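Local coordinates for hypothetical Thioesterase Protein SP_1851 (Streptococcus pneumoniae serotype 4, PDB 4XY5) that probably acts as a PaaI-type hot-dog thioesterase, hydrolysing the thioester bond of acyl-thioester substrates, at residues V87-G92 with D107-E112. The protein carries 1 engineered substitution. Residues are numbered along the deposited sequence; the frame is centred on the assembly and turned at random.
Sequences VLTIKG and DITNQE
Thr89 and Thr109 face each other as a hydrogen-bonded antiparallel pair in the sheet of a hot-dog fold, where strands 87-97 and 101-109 form a beta hairpin. Thr89 N donates to Thr109 O at 2.9 Å and Thr109 N returns the bond to Thr89 O; Lys91 and Asp107, two residues on in the first strand and two back in the second, repeat the exchange. Alternation of side chains along the strands then sorts the residues by face. Leu88, Ile90 and Ile108 turn to the side covered by helix 47-64, whereas Thr89, Lys91, Asp107 and Thr109 occupy the other.

Ile108 illustrates how a branched side chain fills the apolar face. Ile108 CB sits 4.0 Å from the carbonyl oxygen Thr89 O. There it forks: Ile108 CG2, anti to the backbone N, meets Leu88 CB at 3.8 Å, while Ile108 CG1 meets Ile90 CG2 at 3.9 Å. Ile108 and Ile90 lie side by side, pointing the same way, and the tip Ile108 CD1 is 4.1 Å from Ile90 CG1. Cys54 of the helix also touches this side chain.

On the more polar face, water 1 donates to Thr89 O and is hydrogen-bonded to Thr109 OG1. Past the regular pairing, Asn110 OD1 accepts from Glu112 N in an Asx turn and also from Arg114 N. Gln111 bends at chi2 (-78°), which places CD; its end approaches Val87, and Gln111 OE1 accepts from Val87 N at 2.7 Å, the donor lying 36° out of the carbonyl plane.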
# COMPACT_ATOMS: atom_id res chain seq x y z
N VAL A 87 11.26 -10.41 21.90
CA VAL A 87 12.09 -10.98 20.84
C VAL A 87 11.19 -11.09 19.62
O VAL A 87 10.13 -11.72 19.67
CB VAL A 87 12.66 -12.35 21.23
CG1 VAL A 87 13.41 -12.97 20.04
CG2 VAL A 87 13.58 -12.19 22.42
N LEU A 88 11.59 -10.42 18.54
CA LEU A 88 10.82 -10.40 17.31
C LEU A 88 11.41 -11.35 16.30
O LEU A 88 12.61 -11.31 16.02
CB LEU A 88 10.77 -8.98 16.73
CG LEU A 88 10.20 -7.92 17.66
CD1 LEU A 88 10.12 -6.56 16.95
CD2 LEU A 88 8.85 -8.36 18.19
N THR A 89 10.57 -12.21 15.74
CA THR A 89 10.98 -13.09 14.67
C THR A 89 10.45 -12.53 13.36
O THR A 89 9.25 -12.39 13.19
CB THR A 89 10.47 -14.52 14.88
OG1 THR A 89 10.97 -15.01 16.13
CG2 THR A 89 10.96 -15.43 13.75
N ILE A 90 11.37 -12.23 12.45
CA ILE A 90 11.08 -11.60 11.17
C ILE A 90 11.25 -12.65 10.10
O ILE A 90 12.36 -13.11 9.85
CB ILE A 90 12.04 -10.42 10.89
CG1 ILE A 90 12.27 -9.61 12.17
CG2 ILE A 90 11.52 -9.55 9.72
CD1 ILE A 90 13.68 -9.00 12.24
N LYS A 91 10.15 -13.04 9.48
CA LYS A 91 10.17 -14.08 8.45
C LYS A 91 9.81 -13.47 7.12
O LYS A 91 8.72 -12.94 6.97
CB LYS A 91 9.18 -15.20 8.79
CG LYS A 91 9.42 -15.85 10.15
CD LYS A 91 8.46 -17.02 10.36
CE LYS A 91 8.87 -17.85 11.57
NZ LYS A 91 8.05 -19.09 11.66
N GLY A 92 10.71 -13.58 6.15
CA GLY A 92 10.43 -13.08 4.82
C GLY A 92 10.48 -14.20 3.80
O GLY A 92 11.26 -15.15 3.94
N ASP A 107 6.70 -11.06 7.67
CA ASP A 107 5.78 -11.11 8.81
C ASP A 107 6.59 -11.07 10.08
O ASP A 107 7.60 -11.76 10.16
CB ASP A 107 4.92 -12.37 8.77
CG ASP A 107 4.12 -12.50 7.47
OD1 ASP A 107 3.45 -11.52 7.06
OD2 ASP A 107 4.17 -13.58 6.84
N ILE A 108 6.17 -10.28 11.06
CA ILE A 108 6.86 -10.27 12.34
C ILE A 108 5.94 -10.78 13.45
O ILE A 108 4.79 -10.34 13.57
CB ILE A 108 7.38 -8.87 12.71
CG1 ILE A 108 8.39 -8.39 11.65
CG2 ILE A 108 8.02 -8.91 14.10
CD1 ILE A 108 9.13 -7.05 12.05
N THR A 109 6.47 -11.72 14.24
CA THR A 109 5.78 -12.26 15.40
C THR A 109 6.62 -12.04 16.65
O THR A 109 7.84 -11.90 16.56
CB THR A 109 5.49 -13.77 15.24
OG1 THR A 109 6.72 -14.46 14.97
CG2 THR A 109 4.53 -14.01 14.08
N ASN A 110 6.00 -11.99 17.83
CA ASN A 110 6.80 -11.85 19.04
C ASN A 110 7.04 -13.22 19.67
O ASN A 110 6.65 -14.23 19.11
CB ASN A 110 6.15 -10.88 20.04
CG ASN A 110 4.81 -11.36 20.57
OD1 ASN A 110 4.47 -12.53 20.45
ND2 ASN A 110 4.05 -10.44 21.16
N GLN A 111 7.69 -13.23 20.84
CA GLN A 111 8.14 -14.47 21.48
C GLN A 111 6.97 -15.30 21.97
O GLN A 111 7.15 -16.46 22.35
CB GLN A 111 9.11 -14.16 22.64
CG GLN A 111 8.48 -13.47 23.84
CD GLN A 111 8.26 -11.99 23.61
OE1 GLN A 111 8.82 -11.40 22.69
NE2 GLN A 111 7.42 -11.38 24.44
N GLU A 112 5.77 -14.71 21.97
CA GLU A 112 4.54 -15.41 22.34
C GLU A 112 3.78 -15.88 21.10
O GLU A 112 2.65 -16.36 21.20
CB GLU A 112 3.63 -14.50 23.18
CG GLU A 112 4.31 -13.89 24.40
CD GLU A 112 4.65 -14.92 25.46
OE1 GLU A 112 4.01 -15.99 25.48
OE2 GLU A 112 5.57 -14.66 26.26
O HOH W 1 7.19 -14.17 12.15
O HOH W 2 6.52 -14.23 5.47